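Side-chain contacts in PaxB (Photorhabdus luminescens, PDB 6EK4), which is probably one component of a two-component alpha-helical pore-forming toxin of the YaxAB type, which perforates target membranes: residues A[235-240]-A[254-259]; A[189-194]-A[225-230]. All coordinates share one frame; numbering follows the deposited sequence.

In the fold
Following the chain from its N terminus, helix 149-193 runs to the far end of the elongated molecule and stops there. The polypeptide then passes through the short helix 196-199 and loops before turning back in helix 217-237, and interaction 2 closes this 30-residue excursion by joining residues 189-194 to 225-230. Interaction 1 comes next, where residues 235-240 at the end of helix 217-237 meet residues 254-259 of helix 247-321 across a 13-residue connection. The two closures lie in series, neither nested nor crossed, with centres about 17 Å apart. Helix 217-237 takes part in both, and so ties the outgoing helix 149-193 to the returning helix 247-321.

Interaction 1: residues A[235-240]-A[254-259]; sequences KKILGN and RAKLDE
The flat guanidinium group of Arg-254, whose CB is directed away from residues 235-240, has Asp-258 OD2 in its plane and at its edge, close by the pair that touches across the contact, where Ile-237 CD1 sits against the forked end of Leu-257. Arg-254 NE donates a weak hydrogen bond to Asp-258 OD2 over 3.5 Å with an N-H...O angle of 155°, within a salt bridge between residues one helical turn apart. Both partners are held further from the same helix 149-193 side: Arg-254 NH1 bonds to Gln-188, and Asp-258 OD1 pairs with Arg-181.

Across the contact, Ile-237 sends CG1 out beside its backbone N (chi1 -65°), which carries CD1 to within 3.5 Å of Leu-257 CD1. The same methyl, Ile-237 CD1, lies 3.7 Å from Leu-257 CD2, so it rests against both branches of the leucine. Here helix 217-237 ends in a Schellman motif: Asn-240 N donates to Lys-235 O at 2.7 Å, and Gly-239 takes a positive phi of 74°. The chain thereby leaves the helix just past Ile-237 and Leu-238, on its way to helix 247-321.

Lys-256 flanks the apolar pair. Its extended chain reaches across to the helix end at two loose points, with CD 4.3 Å from Ile-237 CG2 and NZ 4.2 Å from Leu-238 CD2. Leu-238 also leans on Glu-249, Asp-252 and Ala-253 of helix 247-321, and the buried Leu-257 touches Asp-180 of helix 149-193.

Interaction 2: residues A[189-194]-A[225-230]; sequences DVIRQY and QAIKQG
At the tip of the rod-like helical bundle, the last turn of helix 149-193 packs on helix 217-237 through Val-190, Ile-191, Ala-226 and Ile-227. The local axes pass 10.0 Å apart at an angle of 131°, so the helices run in roughly opposing directions but are well splayed.

Ile-227 CD1 is the methyl that Val-190 and Ile-191 share. It sits 3.5 Å from Ile-191 CG1 and 3.8 Å from Val-190 CG2, with the Ile-191 and Ile-227 side chains crossing at about a right angle. In Ile-227, CG1 lies beside the backbone N, and the second torsion, -75°, then brings CD1 up to Val-190 and Ile-191. Val-190 straddles Ala-226 with its two methyls: Val-190 CG2 is 3.9 Å from Ala-226 CB, and Val-190 CG1 lies 4.0 Å from that same carbon.

Leu-196 touches both isoleucines, and Tyr-247 and Leu-250 of helix 247-321 also pack on Ile-191. A backbone carbonyl is gripped as well, since Ser-187 OG hydrogen-bonds to Ala-226 O. Two splayed helices, linked by loops and a short helix and joined through apolar side chains, thus form the end of an elongated helical molecule, consistent with an alpha-helical pore-forming toxin.

Interaction 1: residues A[235-240]-A[254-259]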
loop_
_atom_site.group_PDB
_atom_site.type_symbol
_atom_site.label_atom_id
_atom_site.label_comp_id
_atom_site.label_asym_id
_atom_site.label_seq_id
_atom_site.Cartn_x
_atom_site.Cartn_y
_atom_site.Cartn_z
ATOM N N LYS A 235 -30.615 -33.521 -33.324
ATOM C CA LYS A 235 -31.590 -32.967 -34.266
ATOM C C LYS A 235 -31.758 -31.455 -34.094
ATOM O O LYS A 235 -31.866 -30.726 -35.080
ATOM C CB LYS A 235 -32.945 -33.669 -34.112
ATOM C CG LYS A 235 -32.988 -35.065 -34.715
ATOM C CD LYS A 235 -34.268 -35.806 -34.360
ATOM C CE LYS A 235 -35.487 -35.203 -35.044
ATOM N NZ LYS A 235 -36.719 -35.997 -34.789
ATOM N N LYS A 236 -31.768 -30.996 -32.846
ATOM C CA LYS A 236 -31.912 -29.571 -32.537
ATOM C C LYS A 236 -30.698 -28.756 -32.993
ATOM O O LYS A 236 -30.837 -27.605 -33.408
ATOM C CB LYS A 236 -32.139 -29.379 -31.032
ATOM C CG LYS A 236 -32.530 -27.965 -30.626
ATOM C CD LYS A 236 -33.013 -27.923 -29.184
ATOM C CE LYS A 236 -33.379 -26.512 -28.748
ATOM N NZ LYS A 236 -32.190 -25.622 -28.613
ATOM N N ILE A 237 -29.514 -29.362 -32.913
ATOM C CA ILE A 237 -28.266 -28.710 -33.321
ATOM C C ILE A 237 -28.173 -28.577 -34.845
ATOM O O ILE A 237 -27.734 -27.544 -35.355
ATOM C CB ILE A 237 -27.036 -29.483 -32.788
ATOM C CG1 ILE A 237 -27.001 -29.436 -31.257
ATOM C CG2 ILE A 237 -25.740 -28.910 -33.353
ATOM C CD1 ILE A 237 -26.238 -30.584 -30.631
ATOM N N LEU A 238 -28.592 -29.617 -35.562
ATOM C CA LEU A 238 -28.537 -29.629 -37.028
ATOM C C LEU A 238 -29.742 -28.953 -37.689
ATOM O O LEU A 238 -29.809 -28.871 -38.916
ATOM C CB LEU A 238 -28.425 -31.068 -37.541
ATOM C CG LEU A 238 -27.229 -31.879 -37.039
ATOM C CD1 LEU A 238 -27.383 -33.338 -37.435
ATOM C CD2 LEU A 238 -25.919 -31.316 -37.567
ATOM N N GLY A 239 -30.689 -28.476 -36.882
ATOM C CA GLY A 239 -31.893 -27.828 -37.397
ATOM C C GLY A 239 -32.873 -28.817 -38.003
ATOM O O GLY A 239 -33.548 -28.505 -38.988
ATOM N N ASN A 240 -32.953 -30.006 -37.408
ATOM C CA ASN A 240 -33.836 -31.069 -37.882
ATOM C C ASN A 240 -35.111 -31.132 -37.040
ATOM O O ASN A 240 -35.090 -31.593 -35.900
ATOM C CB ASN A 240 -33.102 -32.417 -37.851
ATOM C CG ASN A 240 -33.904 -33.544 -38.487
ATOM O OD1 ASN A 240 -34.924 -33.317 -39.141
ATOM N ND2 ASN A 240 -33.435 -34.773 -38.300
ATOM N N ARG A 254 -22.044 -33.924 -32.908
ATOM C CA ARG A 254 -21.032 -33.900 -31.853
ATOM C C ARG A 254 -19.842 -33.025 -32.249
ATOM O O ARG A 254 -19.294 -32.305 -31.415
ATOM C CB ARG A 254 -20.553 -35.325 -31.535
ATOM C CG ARG A 254 -19.399 -35.393 -30.543
ATOM C CD ARG A 254 -18.966 -36.825 -30.276
ATOM N NE ARG A 254 -17.609 -36.889 -29.731
ATOM C CZ ARG A 254 -16.965 -38.017 -29.432
ATOM N NH1 ARG A 254 -17.543 -39.201 -29.612
ATOM N NH2 ARG A 254 -15.731 -37.961 -28.946
ATOM N N ALA A 255 -19.448 -33.097 -33.520
ATOM C CA ALA A 255 -18.304 -32.336 -34.026
ATOM C C ALA A 255 -18.494 -30.827 -33.878
ATOM O O ALA A 255 -17.531 -30.103 -33.630
ATOM C CB ALA A 255 -18.033 -32.692 -35.481
ATOM N N LYS A 256 -19.733 -30.359 -34.032
ATOM C CA LYS A 256 -20.055 -28.941 -33.846
ATOM C C LYS A 256 -19.971 -28.523 -32.377
ATOM O O LYS A 256 -19.544 -27.407 -32.072
ATOM C CB LYS A 256 -21.445 -28.618 -34.405
ATOM C CG LYS A 256 -21.499 -28.574 -35.923
ATOM C CD LYS A 256 -22.835 -28.043 -36.418
ATOM C CE LYS A 256 -22.866 -27.946 -37.935
ATOM N NZ LYS A 256 -24.205 -27.530 -38.438
ATOM N N LEU A 257 -20.382 -29.413 -31.476
ATOM C CA LEU A 257 -20.284 -29.161 -30.033
ATOM C C LEU A 257 -18.830 -29.127 -29.563
ATOM O O LEU A 257 -18.446 -28.238 -28.804
ATOM C CB LEU A 257 -21.081 -30.202 -29.233
ATOM C CG LEU A 257 -22.504 -29.820 -28.803
ATOM C CD1 LEU A 257 -23.250 -29.022 -29.866
ATOM C CD2 LEU A 257 -23.283 -31.071 -28.427
ATOM N N ASP A 258 -18.030 -30.091 -30.016
ATOM C CA ASP A 258 -16.594 -30.110 -29.714
ATOM C C ASP A 258 -15.897 -28.837 -30.199
ATOM O O ASP A 258 -15.000 -28.323 -29.530
ATOM C CB ASP A 258 -15.917 -31.341 -30.335
ATOM C CG ASP A 258 -16.133 -32.608 -29.522
ATOM O OD1 ASP A 258 -15.979 -32.561 -28.284
ATOM O OD2 ASP A 258 -16.437 -33.659 -30.125
ATOM N N GLU A 259 -16.318 -28.336 -31.360
ATOM C CA GLU A 259 -15.779 -27.094 -31.917
ATOM C C GLU A 259 -16.177 -25.878 -31.081
ATOM O O GLU A 259 -15.384 -24.947 -30.923
ATOM C CB GLU A 259 -16.252 -26.908 -33.364
ATOM C CG GLU A 259 -15.717 -25.654 -34.046
ATOM C CD GLU A 259 -16.146 -25.534 -35.498
ATOM O OE1 GLU A 259 -16.184 -24.394 -36.009
ATOM O OE2 GLU A 259 -16.445 -26.568 -36.135
#

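Interaction 2: residues A[189-194]-A[225-230]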
loop_
_atom_site.group_PDB
_atom_site.type_symbol
_atom_site.label_atom_id
_atom_site.label_comp_id
_atom_site.label_asym_id
_atom_site.label_seq_id
_atom_site.Cartn_x
_atom_site.Cartn_y
_atom_site.Cartn_z
ATOM N N ASP A 189 -22.517 -44.975 -27.959
ATOM C CA ASP A 189 -22.059 -46.167 -27.240
ATOM C C ASP A 189 -23.072 -47.311 -27.313
ATOM O O ASP A 189 -22.693 -48.449 -27.581
ATOM C CB ASP A 189 -21.733 -45.839 -25.775
ATOM C CG ASP A 189 -20.449 -45.026 -25.621
ATOM O OD1 ASP A 189 -19.753 -44.788 -26.633
ATOM O OD2 ASP A 189 -20.135 -44.624 -24.479
ATOM N N VAL A 190 -24.350 -47.012 -27.083
ATOM C CA VAL A 190 -25.401 -48.038 -27.174
ATOM C C VAL A 190 -25.641 -48.492 -28.621
ATOM O O VAL A 190 -26.012 -49.643 -28.857
ATOM C CB VAL A 190 -26.736 -47.596 -26.517
ATOM C CG1 VAL A 190 -26.536 -47.347 -25.029
ATOM C CG2 VAL A 190 -27.327 -46.363 -27.190
ATOM N N ILE A 191 -25.427 -47.590 -29.577
ATOM C CA ILE A 191 -25.482 -47.935 -31.001
ATOM C C ILE A 191 -24.315 -48.855 -31.362
ATOM O O ILE A 191 -24.502 -49.872 -32.029
ATOM C CB ILE A 191 -25.458 -46.670 -31.893
ATOM C CG1 ILE A 191 -26.786 -45.917 -31.769
ATOM C CG2 ILE A 191 -25.203 -47.026 -33.354
ATOM C CD1 ILE A 191 -26.733 -44.481 -32.246
ATOM N N ARG A 192 -23.118 -48.489 -30.913
ATOM C CA ARG A 192 -21.908 -49.266 -31.186
ATOM C C ARG A 192 -21.890 -50.607 -30.445
ATOM O O ARG A 192 -21.442 -51.615 -30.994
ATOM C CB ARG A 192 -20.664 -48.442 -30.826
ATOM C CG ARG A 192 -20.386 -47.296 -31.793
ATOM C CD ARG A 192 -19.692 -46.119 -31.114
ATOM N NE ARG A 192 -19.001 -45.232 -32.055
ATOM C CZ ARG A 192 -19.596 -44.426 -32.936
ATOM N NH1 ARG A 192 -20.923 -44.370 -33.040
ATOM N NH2 ARG A 192 -18.851 -43.668 -33.736
ATOM N N GLN A 193 -22.383 -50.615 -29.208
ATOM C CA GLN A 193 -22.375 -51.818 -28.371
ATOM C C GLN A 193 -23.336 -52.892 -28.881
ATOM O O GLN A 193 -22.992 -54.075 -28.899
ATOM C CB GLN A 193 -22.724 -51.458 -26.920
ATOM C CG GLN A 193 -22.680 -52.624 -25.939
ATOM C CD GLN A 193 -23.108 -52.229 -24.535
ATOM O OE1 GLN A 193 -23.037 -51.060 -24.154
ATOM N NE2 GLN A 193 -23.557 -53.211 -23.757
ATOM N N TYR A 194 -24.534 -52.478 -29.289
ATOM C CA TYR A 194 -25.573 -53.410 -29.739
ATOM C C TYR A 194 -25.693 -53.511 -31.267
ATOM O O TYR A 194 -26.631 -54.126 -31.776
ATOM C CB TYR A 194 -26.919 -53.023 -29.117
ATOM C CG TYR A 194 -26.996 -53.303 -27.634
ATOM C CD1 TYR A 194 -27.213 -54.594 -27.163
ATOM C CD2 TYR A 194 -26.850 -52.280 -26.701
ATOM C CE1 TYR A 194 -27.284 -54.859 -25.805
ATOM C CE2 TYR A 194 -26.920 -52.536 -25.341
ATOM C CZ TYR A 194 -27.137 -53.827 -24.899
ATOM O OH TYR A 194 -27.208 -54.092 -23.551
ATOM N N GLN A 225 -33.583 -44.878 -23.550
ATOM C CA GLN A 225 -33.432 -43.529 -23.001
ATOM C C GLN A 225 -32.209 -42.836 -23.604
ATOM O O GLN A 225 -32.231 -41.631 -23.853
ATOM C CB GLN A 225 -33.307 -43.573 -21.472
ATOM C CG GLN A 225 -34.075 -42.479 -20.747
ATOM C CD GLN A 225 -35.565 -42.773 -20.670
ATOM O OE1 GLN A 225 -36.274 -42.712 -21.675
ATOM N NE2 GLN A 225 -36.048 -43.093 -19.471
ATOM N N ALA A 226 -31.144 -43.605 -23.830
ATOM C CA ALA A 226 -29.913 -43.076 -24.417
ATOM C C ALA A 226 -30.147 -42.550 -25.833
ATOM O O ALA A 226 -29.780 -41.418 -26.142
ATOM C CB ALA A 226 -28.828 -44.143 -24.424
ATOM N N ILE A 227 -30.768 -43.372 -26.675
ATOM C CA ILE A 227 -31.046 -43.000 -28.065
ATOM C C ILE A 227 -31.928 -41.752 -28.117
ATOM O O ILE A 227 -31.590 -40.776 -28.786
ATOM C CB ILE A 227 -31.735 -44.149 -28.845
ATOM C CG1 ILE A 227 -30.821 -45.380 -28.948
ATOM C CG2 ILE A 227 -32.152 -43.690 -30.240
ATOM C CD1 ILE A 227 -29.690 -45.252 -29.946
ATOM N N LYS A 228 -33.049 -41.788 -27.399
ATOM C CA LYS A 228 -34.017 -40.687 -27.403
ATOM C C LYS A 228 -33.384 -39.349 -27.009
ATOM O O LYS A 228 -33.671 -38.323 -27.623
ATOM C CB LYS A 228 -35.185 -40.995 -26.459
ATOM C CG LYS A 228 -36.402 -40.098 -26.652
ATOM C CD LYS A 228 -37.036 -39.727 -25.318
ATOM C CE LYS A 228 -38.379 -39.034 -25.494
ATOM N NZ LYS A 228 -39.486 -40.005 -25.716
ATOM N N GLN A 229 -32.530 -39.368 -25.988
ATOM C CA GLN A 229 -31.898 -38.144 -25.489
ATOM C C GLN A 229 -30.872 -37.574 -26.471
ATOM O O GLN A 229 -30.887 -36.376 -26.761
ATOM C CB GLN A 229 -31.240 -38.388 -24.125
ATOM C CG GLN A 229 -32.228 -38.500 -22.972
ATOM C CD GLN A 229 -31.561 -38.842 -21.651
ATOM O OE1 GLN A 229 -30.389 -38.535 -21.432
ATOM N NE2 GLN A 229 -32.312 -39.476 -20.758
ATOM N N GLY A 230 -29.991 -38.429 -26.981
ATOM C CA GLY A 230 -28.945 -37.999 -27.910
ATOM C C GLY A 230 -29.462 -37.603 -29.281
ATOM O O GLY A 230 -28.918 -36.697 -29.915
#